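Local coordinates for protein AT-less polyketide synthase (Streptomyces platensis subsp. rosaceus, PDB 4TKT) that probably catalyses the decarboxylative condensation that extends the growing chain, as a ketosynthase domain of the AT-less polyketide synthase that makes isomigrastatin, at residues Thr26-Leu31 against Leu375-His380; Gly34-Thr39 against Ser386-Arg391; Arg61-Trp66 against Ala231-Arg236; Glu319-Gly324 against Ser354-Ile359. All coordinates share one frame; numbering follows the deposited sequence.

Interaction 1 of 4, residues Thr26-Leu31 against Leu375-His380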
loop_
_atom_site.group_PDB
_atom_site.type_symbol
_atom_site.label_atom_id
_atom_site.label_comp_id
_atom_site.label_asym_id
_atom_site.label_seq_id
_atom_site.Cartn_x
_atom_site.Cartn_y
_atom_site.Cartn_z
ATOM N N THR A 26 6.388 6.988 7.224
ATOM C CA THR A 26 6.337 8.423 6.977
ATOM C C THR A 26 4.892 8.879 6.850
ATOM O O THR A 26 4.526 9.961 7.314
ATOM C CB THR A 26 7.103 8.806 5.704
ATOM O OG1 THR A 26 8.448 8.325 5.795
ATOM C CG2 THR A 26 7.120 10.314 5.526
ATOM N N PHE A 27 4.076 8.037 6.224
ATOM C CA PHE A 27 2.668 8.341 6.010
ATOM C C PHE A 27 1.957 8.547 7.339
ATOM O O PHE A 27 1.131 9.447 7.475
ATOM C CB PHE A 27 2.004 7.225 5.201
ATOM C CG PHE A 27 0.589 7.525 4.793
ATOM C CD1 PHE A 27 0.266 8.729 4.192
ATOM C CD2 PHE A 27 -0.416 6.591 4.993
ATOM C CE1 PHE A 27 -1.033 9.004 3.811
ATOM C CE2 PHE A 27 -1.715 6.859 4.611
ATOM C CZ PHE A 27 -2.025 8.067 4.022
ATOM N N TRP A 28 2.297 7.723 8.324
ATOM C CA TRP A 28 1.725 7.864 9.656
ATOM C C TRP A 28 2.175 9.161 10.315
ATOM O O TRP A 28 1.390 9.829 10.988
ATOM C CB TRP A 28 2.100 6.679 10.545
ATOM C CG TRP A 28 1.660 6.866 11.965
ATOM C CD1 TRP A 28 2.461 7.007 13.059
ATOM C CD2 TRP A 28 0.312 6.960 12.439
ATOM N NE1 TRP A 28 1.695 7.171 14.188
ATOM C CE2 TRP A 28 0.371 7.146 13.834
ATOM C CE3 TRP A 28 -0.941 6.897 11.819
ATOM C CZ2 TRP A 28 -0.773 7.272 14.621
ATOM C CZ3 TRP A 28 -2.076 7.021 12.602
ATOM C CH2 TRP A 28 -1.984 7.207 13.987
ATOM N N GLU A 29 3.440 9.511 10.126
ATOM C CA GLU A 29 3.973 10.742 10.690
ATOM C C GLU A 29 3.237 11.950 10.122
ATOM O O GLU A 29 2.861 12.861 10.857
ATOM C CB GLU A 29 5.476 10.852 10.422
ATOM C CG GLU A 29 6.301 9.755 11.081
ATOM C CD GLU A 29 7.775 9.828 10.715
ATOM O OE1 GLU A 29 8.158 10.749 9.962
ATOM O OE2 GLU A 29 8.549 8.963 11.180
ATOM N N ASN A 30 3.020 11.942 8.811
ATOM C CA ASN A 30 2.274 13.007 8.151
ATOM C C ASN A 30 0.831 13.084 8.636
ATOM O O ASN A 30 0.310 14.170 8.898
ATOM C CB ASN A 30 2.298 12.810 6.636
ATOM C CG ASN A 30 3.683 12.973 6.050
ATOM O OD1 ASN A 30 4.658 13.167 6.776
ATOM N ND2 ASN A 30 3.780 12.890 4.729
ATOM N N LEU A 31 0.191 11.925 8.750
ATOM C CA LEU A 31 -1.191 11.849 9.205
ATOM C C LEU A 31 -1.324 12.320 10.648
ATOM O O LEU A 31 -2.291 12.991 11.007
ATOM C CB LEU A 31 -1.723 10.420 9.070
ATOM C CG LEU A 31 -2.017 9.918 7.657
ATOM C CD1 LEU A 31 -2.401 8.450 7.689
ATOM C CD2 LEU A 31 -3.119 10.747 7.014
ATOM N N LEU A 375 -5.886 1.289 9.023
ATOM C CA LEU A 375 -5.086 0.272 9.699
ATOM C C LEU A 375 -4.030 0.894 10.612
ATOM O O LEU A 375 -3.757 0.378 11.696
ATOM C CB LEU A 375 -4.414 -0.648 8.678
ATOM C CG LEU A 375 -5.330 -1.579 7.880
ATOM C CD1 LEU A 375 -4.530 -2.339 6.837
ATOM C CD2 LEU A 375 -6.049 -2.543 8.801
ATOM N N LEU A 376 -3.443 2.000 10.167
ATOM C CA LEU A 376 -2.428 2.694 10.952
ATOM C C LEU A 376 -3.023 3.320 12.208
ATOM O O LEU A 376 -2.379 3.355 13.256
ATOM C CB LEU A 376 -1.735 3.766 10.111
ATOM C CG LEU A 376 -0.677 3.269 9.127
ATOM C CD1 LEU A 376 -0.227 4.393 8.206
ATOM C CD2 LEU A 376 0.506 2.684 9.882
ATOM N N GLN A 377 -4.251 3.818 12.100
ATOM C CA GLN A 377 -4.937 4.387 13.253
ATOM C C GLN A 377 -5.177 3.325 14.314
ATOM O O GLN A 377 -5.050 3.590 15.507
ATOM C CB GLN A 377 -6.264 5.025 12.838
ATOM C CG GLN A 377 -6.125 6.409 12.230
ATOM C CD GLN A 377 -7.456 6.983 11.796
ATOM O OE1 GLN A 377 -7.756 8.149 12.053
ATOM N NE2 GLN A 377 -8.264 6.166 11.132
HETATM N N MSE A 378 -5.516 2.118 13.873
HETATM C CA MSE A 378 -5.754 1.016 14.795
HETATM C C MSE A 378 -4.448 0.495 15.386
HETATM O O MSE A 378 -4.397 0.118 16.557
HETATM C CB MSE A 378 -6.500 -0.122 14.095
HETATM C CG MSE A 378 -7.786 0.308 13.414
HETATM SE SE MSE A 378 -8.895 -1.196 12.856
HETATM C CE MSE A 378 -7.502 -2.318 12.083
ATOM N N ARG A 379 -3.397 0.476 14.572
ATOM C CA ARG A 379 -2.096 -0.021 15.008
ATOM C C ARG A 379 -1.537 0.816 16.154
ATOM O O ARG A 379 -0.963 0.279 17.101
ATOM C CB ARG A 379 -1.107 -0.037 13.838
ATOM C CG ARG A 379 0.324 -0.399 14.229
ATOM C CD ARG A 379 1.247 -0.402 13.017
ATOM N NE ARG A 379 2.651 -0.589 13.379
ATOM C CZ ARG A 379 3.248 -1.773 13.484
ATOM N NH1 ARG A 379 2.563 -2.886 13.263
ATOM N NH2 ARG A 379 4.531 -1.844 13.813
ATOM N N HIS A 380 -1.717 2.129 16.067
ATOM C CA HIS A 380 -1.185 3.033 17.078
ATOM C C HIS A 380 -2.259 3.488 18.061
ATOM O O HIS A 380 -1.975 4.252 18.982
ATOM C CB HIS A 380 -0.535 4.249 16.417
ATOM C CG HIS A 380 0.662 3.914 15.582
ATOM N ND1 HIS A 380 0.639 3.933 14.204
ATOM C CD2 HIS A 380 1.917 3.545 15.930
ATOM C CE1 HIS A 380 1.827 3.592 13.740
ATOM N NE2 HIS A 380 2.621 3.352 14.767
#
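Trp28 and His380 stack face to face, and this flat overlap carries the contact. The imidazole lies over the five-membered ring of the indole, centroids 3.8 Å apart and planes 17° from parallel, with His380 ND1 above the middle of the fused system, 3.2 Å from Trp28 CE2. The benzo half of the indole reaches further along the partner helix: Trp28 CE3 rests 3.7 Å from Leu376 CB, and Trp28 CZ3 comes 3.7 Å from Leu376 O on the face that the histidine also covers. Beside the stack, Leu376 CD1 meets Phe27 CD2 at 3.9 Å, and Gln377 CG comes within 4.1 Å of Trp28 CZ3.

What fixes the imidazole is its own helix. His380 ND1 donates to Leu376 O at 3.2 Å, a bent bond of 138°, while His380 N reaches the same oxygen from the other face of the carbonyl plane. The tryptophan is placed by its first torsion: CG stands anti to the backbone N (chi1 174°), which sends the indole toward the 375-380 helix. Further out, Val384 and Thr382 pack against the Trp28 side chain, Val384 N binds Gln377 OE1, and Tyr18 meets the Phe27 ring.

The axes of the two segments pass 10.9 Å apart and nearly perpendicular, a spacing bridged by the large side chains. This is helix-on-helix packing within the thiolase-type ketosynthase fold, joining helix 24-32, which follows the first strand of the central sheet, to the C-terminal part of helix 366-380.

Interaction 2 of 4, residues Gly34-Thr39 against Ser386-Arg391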
loop_
_atom_site.group_PDB
_atom_site.type_symbol
_atom_site.label_atom_id
_atom_site.label_comp_id
_atom_site.label_asym_id
_atom_site.label_seq_id
_atom_site.Cartn_x
_atom_site.Cartn_y
_atom_site.Cartn_z
ATOM N N GLY A 34 -0.970 16.081 11.044
ATOM C CA GLY A 34 -1.981 16.816 10.303
ATOM C C GLY A 34 -1.386 17.576 9.136
ATOM O O GLY A 34 -1.822 18.679 8.808
ATOM N N ARG A 35 -0.384 16.975 8.505
ATOM C CA ARG A 35 0.360 17.634 7.442
ATOM C C ARG A 35 -0.395 17.635 6.114
ATOM O O ARG A 35 -1.038 16.651 5.747
ATOM C CB ARG A 35 1.727 16.965 7.274
ATOM C CG ARG A 35 2.659 17.674 6.306
ATOM C CD ARG A 35 4.105 17.242 6.506
ATOM N NE ARG A 35 4.588 17.562 7.848
ATOM C CZ ARG A 35 4.838 16.658 8.790
ATOM N NH1 ARG A 35 4.662 15.367 8.540
ATOM N NH2 ARG A 35 5.273 17.044 9.982
ATOM N N ASP A 36 -0.316 18.759 5.409
ATOM C CA ASP A 36 -0.873 18.894 4.067
ATOM C C ASP A 36 0.229 18.636 3.044
ATOM O O ASP A 36 1.237 19.340 3.023
ATOM C CB ASP A 36 -1.478 20.291 3.877
ATOM C CG ASP A 36 -2.263 20.430 2.579
ATOM O OD1 ASP A 36 -2.126 19.572 1.682
ATOM O OD2 ASP A 36 -3.020 21.417 2.457
ATOM N N SER A 37 0.040 17.631 2.195
ATOM C CA SER A 37 1.082 17.249 1.246
ATOM C C SER A 37 0.783 17.701 -0.181
ATOM O O SER A 37 1.429 17.252 -1.126
ATOM C CB SER A 37 1.291 15.734 1.274
ATOM O OG SER A 37 1.726 15.305 2.554
ATOM N N ILE A 38 -0.192 18.590 -0.334
ATOM C CA ILE A 38 -0.552 19.095 -1.655
ATOM C C ILE A 38 0.420 20.176 -2.121
ATOM O O ILE A 38 0.757 21.093 -1.371
ATOM C CB ILE A 38 -1.988 19.652 -1.675
ATOM C CG1 ILE A 38 -2.985 18.544 -1.332
ATOM C CG2 ILE A 38 -2.316 20.242 -3.037
ATOM C CD1 ILE A 38 -2.880 17.335 -2.238
ATOM N N THR A 39 0.877 20.051 -3.363
ATOM C CA THR A 39 1.805 21.010 -3.948
ATOM C C THR A 39 1.353 21.406 -5.346
ATOM O O THR A 39 0.401 20.840 -5.881
ATOM C CB THR A 39 3.234 20.440 -4.028
ATOM O OG1 THR A 39 3.217 19.218 -4.778
ATOM C CG2 THR A 39 3.782 20.168 -2.637
ATOM N N SER A 386 -8.611 15.438 10.411
ATOM C CA SER A 386 -9.066 15.616 9.040
ATOM C C SER A 386 -8.983 17.105 8.702
ATOM O O SER A 386 -9.510 17.945 9.431
ATOM C CB SER A 386 -10.489 15.086 8.862
ATOM O OG SER A 386 -10.808 14.921 7.492
ATOM N N LEU A 387 -8.318 17.428 7.598
ATOM C CA LEU A 387 -7.943 18.810 7.308
ATOM C C LEU A 387 -9.002 19.610 6.550
ATOM O O LEU A 387 -9.941 19.049 5.987
ATOM C CB LEU A 387 -6.634 18.832 6.516
ATOM C CG LEU A 387 -5.449 18.113 7.162
ATOM C CD1 LEU A 387 -4.207 18.230 6.289
ATOM C CD2 LEU A 387 -5.187 18.661 8.555
ATOM N N HIS A 388 -8.827 20.931 6.561
ATOM C CA HIS A 388 -9.634 21.869 5.780
ATOM C C HIS A 388 -11.115 21.825 6.133
ATOM O O HIS A 388 -11.974 22.037 5.277
ATOM C CB HIS A 388 -9.445 21.606 4.285
ATOM C CG HIS A 388 -8.011 21.593 3.857
ATOM N ND1 HIS A 388 -7.179 22.680 4.017
ATOM C CD2 HIS A 388 -7.259 20.624 3.285
ATOM C CE1 HIS A 388 -5.975 22.382 3.559
ATOM N NE2 HIS A 388 -5.998 21.140 3.109
ATOM N N ALA A 389 -11.409 21.566 7.401
ATOM C CA ALA A 389 -12.790 21.529 7.859
ATOM C C ALA A 389 -12.941 22.206 9.213
ATOM O O ALA A 389 -13.690 21.731 10.065
ATOM C CB ALA A 389 -13.287 20.095 7.927
ATOM N N GLU A 390 -12.224 23.312 9.408
ATOM C CA GLU A 390 -12.339 24.092 10.638
ATOM C C GLU A 390 -13.787 24.522 10.826
ATOM O O GLU A 390 -14.316 24.508 11.938
ATOM C CB GLU A 390 -11.414 25.312 10.606
ATOM N N ARG A 391 -14.420 24.901 9.720
ATOM C CA ARG A 391 -15.860 25.103 9.681
ATOM C C ARG A 391 -16.461 24.060 8.742
ATOM O O ARG A 391 -16.027 23.917 7.598
ATOM C CB ARG A 391 -16.207 26.523 9.226
#
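Asp36 turns its CG anti to the backbone N (chi1 -171°), which carries the carboxylate across to His388, whose ring is swung beside its own backbone N. The two side chains meet at about a right angle, with Asp36 OD2 in the plane of the imidazole at its edge. His388 NE2 donates to Asp36 OD2 at 3.1 Å, but the bond is weak, bent to 128°. The stronger partner of that oxygen is Arg236, whose NE forms a salt bridge with it; the guanidinium would favour the ionised carboxylate.

The other oxygen serves its own loop. Asp36 OD1 accepts from Ile38 N at 3.0 Å and 163°, closing an Asx turn, with the N-H arriving from above the carboxylate plane.

Next to this polar pair, Leu387 spreads its two methyls against the opposite backbone. Leu387 CD2 lies 3.4 Å from Gly34 O, and Leu387 CD1 lies 3.6 Å from Arg35 O, with Asp36 CB a little beyond. Gly34 has positive phi and ends the preceding helix in a Schellman motif, and the leucine packs at the point where the chain leaves that helix.

The contact sits at the surface, joining the loop between helix 24-32 and strand 39-40 to the one between strands 382-383 and 403-405. Helix 356-359 is held by both loops: Arg35 O accepts from Asn358 ND2, and Leu387 N donates to Ser357 OG.

Interaction 3 of 4, residues Arg61-Trp66 against Ala231-Arg236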
loop_
_atom_site.group_PDB
_atom_site.type_symbol
_atom_site.label_atom_id
_atom_site.label_comp_id
_atom_site.label_asym_id
_atom_site.label_seq_id
_atom_site.Cartn_x
_atom_site.Cartn_y
_atom_site.Cartn_z
ATOM N N ARG A 61 -7.777 25.008 -21.547
ATOM C CA ARG A 61 -7.106 25.427 -20.324
ATOM C C ARG A 61 -7.650 24.696 -19.104
ATOM O O ARG A 61 -8.593 23.911 -19.208
ATOM C CB ARG A 61 -7.245 26.938 -20.125
ATOM C CG ARG A 61 -6.619 27.781 -21.228
ATOM C CD ARG A 61 -5.108 27.612 -21.280
ATOM N NE ARG A 61 -4.500 28.449 -22.311
ATOM C CZ ARG A 61 -4.309 28.065 -23.569
ATOM N NH1 ARG A 61 -4.676 26.852 -23.958
ATOM N NH2 ARG A 61 -3.749 28.894 -24.439
ATOM N N THR A 62 -7.042 24.959 -17.952
ATOM C CA THR A 62 -7.504 24.408 -16.684
ATOM C C THR A 62 -7.253 25.404 -15.558
ATOM O O THR A 62 -6.302 26.184 -15.610
ATOM C CB THR A 62 -6.813 23.073 -16.353
ATOM O OG1 THR A 62 -7.327 22.561 -15.118
ATOM C CG2 THR A 62 -5.312 23.259 -16.229
ATOM N N TYR A 63 -8.111 25.385 -14.545
ATOM C CA TYR A 63 -8.001 26.330 -13.440
ATOM C C TYR A 63 -7.382 25.678 -12.209
ATOM O O TYR A 63 -7.230 26.313 -11.165
ATOM C CB TYR A 63 -9.372 26.922 -13.103
ATOM C CG TYR A 63 -10.410 25.895 -12.724
ATOM C CD1 TYR A 63 -11.116 25.199 -13.698
ATOM C CD2 TYR A 63 -10.687 25.624 -11.393
ATOM C CE1 TYR A 63 -12.064 24.256 -13.355
ATOM C CE2 TYR A 63 -11.631 24.686 -11.040
ATOM C CZ TYR A 63 -12.318 24.004 -12.022
ATOM O OH TYR A 63 -13.259 23.067 -11.664
ATOM N N SER A 64 -7.022 24.406 -12.341
ATOM C CA SER A 64 -6.328 23.694 -11.277
ATOM C C SER A 64 -4.845 23.584 -11.593
ATOM O O SER A 64 -4.466 23.293 -12.728
ATOM C CB SER A 64 -6.923 22.300 -11.077
ATOM O OG SER A 64 -6.168 21.560 -10.134
ATOM N N LYS A 65 -4.006 23.818 -10.589
ATOM C CA LYS A 65 -2.564 23.694 -10.761
ATOM C C LYS A 65 -1.927 22.992 -9.567
ATOM O O LYS A 65 -0.733 23.139 -9.310
ATOM C CB LYS A 65 -1.928 25.070 -10.965
ATOM C CG LYS A 65 -2.136 26.033 -9.811
ATOM C CD LYS A 65 -1.358 27.319 -10.035
ATOM C CE LYS A 65 -1.432 28.236 -8.827
ATOM N NZ LYS A 65 -0.548 29.427 -8.984
ATOM N N TRP A 66 -2.734 22.222 -8.845
ATOM C CA TRP A 66 -2.268 21.536 -7.647
ATOM C C TRP A 66 -2.435 20.025 -7.755
ATOM O O TRP A 66 -3.159 19.530 -8.621
ATOM C CB TRP A 66 -3.017 22.053 -6.419
ATOM C CG TRP A 66 -2.931 23.533 -6.250
ATOM C CD1 TRP A 66 -1.969 24.227 -5.575
ATOM C CD2 TRP A 66 -3.844 24.510 -6.765
ATOM N NE1 TRP A 66 -2.225 25.575 -5.638
ATOM C CE2 TRP A 66 -3.371 25.775 -6.361
ATOM C CE3 TRP A 66 -5.012 24.437 -7.528
ATOM C CZ2 TRP A 66 -4.029 26.958 -6.695
ATOM C CZ3 TRP A 66 -5.667 25.614 -7.855
ATOM C CH2 TRP A 66 -5.172 26.858 -7.442
ATOM N N ALA A 231 -12.600 20.010 -10.752
ATOM C CA ALA A 231 -11.486 20.473 -9.933
ATOM C C ALA A 231 -11.915 21.559 -8.954
ATOM O O ALA A 231 -12.772 22.386 -9.267
ATOM C CB ALA A 231 -10.361 20.979 -10.818
ATOM N N SER A 232 -11.318 21.548 -7.765
ATOM C CA SER A 232 -11.565 22.592 -6.775
ATOM C C SER A 232 -10.709 23.822 -7.063
ATOM O O SER A 232 -9.591 23.712 -7.567
ATOM C CB SER A 232 -11.295 22.075 -5.359
ATOM O OG SER A 232 -9.996 21.520 -5.250
ATOM N N SER A 233 -11.237 24.994 -6.732
ATOM C CA SER A 233 -10.573 26.254 -7.046
ATOM C C SER A 233 -9.286 26.480 -6.258
ATOM O O SER A 233 -8.463 27.312 -6.640
ATOM C CB SER A 233 -11.527 27.420 -6.797
ATOM O OG SER A 233 -12.687 27.295 -7.598
ATOM N N ASP A 234 -9.119 25.745 -5.162
ATOM C CA ASP A 234 -7.978 25.947 -4.273
ATOM C C ASP A 234 -7.061 24.729 -4.210
ATOM O O ASP A 234 -6.137 24.682 -3.399
ATOM C CB ASP A 234 -8.462 26.300 -2.865
ATOM C CG ASP A 234 -9.249 25.176 -2.221
ATOM O OD1 ASP A 234 -9.768 24.311 -2.958
ATOM O OD2 ASP A 234 -9.353 25.161 -0.977
ATOM N N GLY A 235 -7.326 23.743 -5.062
ATOM C CA GLY A 235 -6.501 22.550 -5.137
ATOM C C GLY A 235 -6.478 21.741 -3.857
ATOM O O GLY A 235 -5.465 21.137 -3.510
ATOM N N ARG A 236 -7.603 21.725 -3.155
ATOM C CA ARG A 236 -7.713 20.980 -1.912
ATOM C C ARG A 236 -8.979 20.138 -1.895
ATOM O O ARG A 236 -9.980 20.495 -2.514
ATOM C CB ARG A 236 -7.705 21.932 -0.712
ATOM C CG ARG A 236 -6.407 22.700 -0.521
ATOM C CD ARG A 236 -5.234 21.754 -0.322
ATOM N NE ARG A 236 -4.019 22.445 0.101
ATOM C CZ ARG A 236 -3.215 23.119 -0.717
ATOM N NH1 ARG A 236 -3.497 23.213 -2.009
ATOM N NH2 ARG A 236 -2.128 23.707 -0.240
HETATM O O HOH W 1 -7.996 21.057 -7.886
#
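Trp66 is sandwiched between backbone and aliphatic chain. Over one face of its indole run the peptides of Asp234 and Gly235, with Gly235 N 3.4 Å above the plane toward the rim; over the opposite face lies CG of its own neighbour, Lys65. Gly235 CA comes within 3.4 Å of Trp66 CE3, and a residue with no side chain, at positive phi, lets the main chain lie this near. At the far end of the ring, Trp66 CH2 approaches Ser233 O to 3.4 Å. On the pyrrole side, Trp66 CD1 faces the edge of the Arg236 guanidinium, whose plane is turned 68° from the indole. Ala231 O lies at the edge of the Tyr63 ring, near its plane, and takes the hydrogen bond of Tyr63 OH at a short 2.5 Å; Tyr63 CG sits between N and carbonyl carbon (chi1 59°). The glycine closes a type I beta turn, Ser232 to Gly235, and the tryptophan, at the start of strand 66-67, lies flat against this turn.

Arg236 NH1 donates to Gly235 O from well above the carbonyl plane, while its NE pairs with Asp36. Ser64 CB packs on Ala231 CB at 3.7 Å, and one water bridges the two loops, accepting from Ser64 OG at 2.9 Å and donating to Ser232 O.

Interaction 4 of 4, residues Glu319-Gly324 against Ser354-Ile359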
loop_
_atom_site.group_PDB
_atom_site.type_symbol
_atom_site.label_atom_id
_atom_site.label_comp_id
_atom_site.label_asym_id
_atom_site.label_seq_id
_atom_site.Cartn_x
_atom_site.Cartn_y
_atom_site.Cartn_z
ATOM N N GLU A 319 -13.496 5.742 7.636
ATOM C CA GLU A 319 -12.662 6.451 6.674
ATOM C C GLU A 319 -13.474 6.703 5.408
ATOM O O GLU A 319 -13.649 5.810 4.577
ATOM C CB GLU A 319 -11.386 5.662 6.367
ATOM C CG GLU A 319 -10.524 6.251 5.255
ATOM C CD GLU A 319 -9.981 7.627 5.583
ATOM O OE1 GLU A 319 -9.963 7.999 6.775
ATOM O OE2 GLU A 319 -9.568 8.339 4.642
ATOM N N ALA A 320 -13.976 7.926 5.276
ATOM C CA ALA A 320 -14.937 8.261 4.230
ATOM C C ALA A 320 -14.285 8.573 2.885
ATOM O O ALA A 320 -13.079 8.801 2.796
ATOM C CB ALA A 320 -15.793 9.438 4.677
ATOM N N HIS A 321 -15.108 8.569 1.842
ATOM C CA HIS A 321 -14.692 9.003 0.517
ATOM C C HIS A 321 -14.215 10.450 0.601
ATOM O O HIS A 321 -13.059 10.749 0.302
ATOM C CB HIS A 321 -15.850 8.860 -0.474
ATOM C CG HIS A 321 -15.443 8.972 -1.910
ATOM N ND1 HIS A 321 -14.400 8.251 -2.448
ATOM C CD2 HIS A 321 -15.955 9.709 -2.925
ATOM C CE1 HIS A 321 -14.279 8.547 -3.730
ATOM N NE2 HIS A 321 -15.211 9.428 -4.045
ATOM N N GLY A 322 -15.119 11.331 1.023
ATOM C CA GLY A 322 -14.807 12.715 1.346
ATOM C C GLY A 322 -13.974 13.487 0.344
ATOM O O GLY A 322 -12.884 13.953 0.667
ATOM N N THR A 323 -14.487 13.638 -0.873
ATOM C CA THR A 323 -13.730 14.301 -1.930
ATOM C C THR A 323 -13.827 15.826 -1.867
ATOM O O THR A 323 -13.092 16.524 -2.562
ATOM C CB THR A 323 -14.185 13.825 -3.321
ATOM O OG1 THR A 323 -15.618 13.775 -3.368
ATOM C CG2 THR A 323 -13.634 12.440 -3.608
ATOM N N GLY A 324 -14.725 16.339 -1.032
ATOM C CA GLY A 324 -14.878 17.776 -0.875
ATOM C C GLY A 324 -15.734 18.404 -1.961
ATOM O O GLY A 324 -15.427 19.486 -2.464
ATOM N N SER A 354 -11.205 11.954 6.303
ATOM C CA SER A 354 -10.698 11.458 5.027
ATOM C C SER A 354 -9.227 11.796 4.815
ATOM O O SER A 354 -8.794 12.921 5.066
ATOM C CB SER A 354 -11.520 12.018 3.866
ATOM O OG SER A 354 -11.040 11.523 2.626
ATOM N N ALA A 355 -8.468 10.815 4.337
ATOM C CA ALA A 355 -7.060 11.019 4.023
ATOM C C ALA A 355 -6.900 11.960 2.836
ATOM O O ALA A 355 -5.835 12.544 2.640
ATOM C CB ALA A 355 -6.381 9.690 3.738
ATOM N N LYS A 356 -7.962 12.108 2.048
ATOM C CA LYS A 356 -7.935 12.987 0.884
ATOM C C LYS A 356 -7.670 14.437 1.283
ATOM O O LYS A 356 -7.166 15.228 0.486
ATOM C CB LYS A 356 -9.247 12.887 0.105
ATOM C CG LYS A 356 -9.491 11.517 -0.501
ATOM C CD LYS A 356 -10.595 11.557 -1.540
ATOM C CE LYS A 356 -10.842 10.176 -2.131
ATOM N NZ LYS A 356 -11.359 9.215 -1.121
ATOM N N SER A 357 -8.000 14.780 2.523
ATOM C CA SER A 357 -7.714 16.110 3.039
ATOM C C SER A 357 -6.214 16.273 3.265
ATOM O O SER A 357 -5.715 17.390 3.396
ATOM C CB SER A 357 -8.484 16.364 4.336
ATOM O OG SER A 357 -8.108 15.444 5.347
ATOM N N ASN A 358 -5.502 15.151 3.307
ATOM C CA ASN A 358 -4.054 15.162 3.485
ATOM C C ASN A 358 -3.295 15.073 2.167
ATOM O O ASN A 358 -2.376 15.855 1.915
ATOM C CB ASN A 358 -3.617 14.009 4.391
ATOM C CG ASN A 358 -4.154 14.137 5.798
ATOM O OD1 ASN A 358 -5.198 13.573 6.131
ATOM N ND2 ASN A 358 -3.438 14.876 6.637
ATOM N N ILE A 359 -3.683 14.117 1.329
ATOM C CA ILE A 359 -2.894 13.765 0.154
ATOM C C ILE A 359 -3.642 13.951 -1.161
ATOM O O ILE A 359 -3.082 13.735 -2.235
ATOM C CB ILE A 359 -2.412 12.307 0.235
ATOM C CG1 ILE A 359 -3.612 11.361 0.339
ATOM C CG2 ILE A 359 -1.485 12.122 1.425
ATOM C CD1 ILE A 359 -3.236 9.901 0.446
#
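His321 O is gripped by two side chains of the opposite segment. Lys356 NZ donates to His321 O at 2.7 Å, in the carbonyl plane and on a lone pair, while Ser354 OG donates to the same oxygen at 3.2 Å from above that plane. The lysine runs extended until its last torsion, where a bend (chi4 65°) tips NZ onto the carbonyl; Thr323 lies alongside, its CG2 3.8 Å from Lys356 CD.

Ser354 OG has a second task: it accepts from Lys356 N at 3.2 Å, a capping bond in the turn that leads into the helix; the one hydroxyl thus links that turn to the 319-324 loop. Glu319-Gly324 reads Glu-Ala-His-Gly-Thr-Gly, a signature of ketosynthases, and in relatives its histidine belongs to a Cys-His-His active site. The ring of His361 meets that of His321 at about a right angle, consistent with such a site here.

Glu319, at the end of strand 317-319, sends its carboxylate across to the 354-359 segment. Glu319 OE2 accepts from Ala355 N at 2.7 Å through its syn lone pair, the bond angle at the hydrogen 157°, and OE1 forms a salt bridge with Lys373 of helix 366-380. Ser357 OG folds back onto Ser354 O at 2.6 Å, nearly along the C=O axis, and Ser357 N reaches the same oxygen. Gly322, at positive phi, lies so near Ser354 that a side chain would run into Ser354 CB; its O accepts from Ser239 OG.

How the interactions relate
From the N terminus, the chain lays down 26-31, 34-39 and 61-66 in turn before any contact forms. Interaction 3 closes first, when 231-236 returns to 61-66; interaction 4 follows, a short loop closed when 354-359 meets 319-324. Only then does 375-380 close interaction 1 and 386-391 close interaction 2. These last two long loops cross, and each encloses both interactions 3 and 4, which lie in series. Interaction 2 touches all three others, through Asn30 O with Arg35 N, Asp36 with Arg236 and Ser37 N with Asn358 O; interactions 1 and 4 also pack together. Interactions 1 and 2 tie the N-terminal helix and its following loop to the C-terminal half of the ketosynthase.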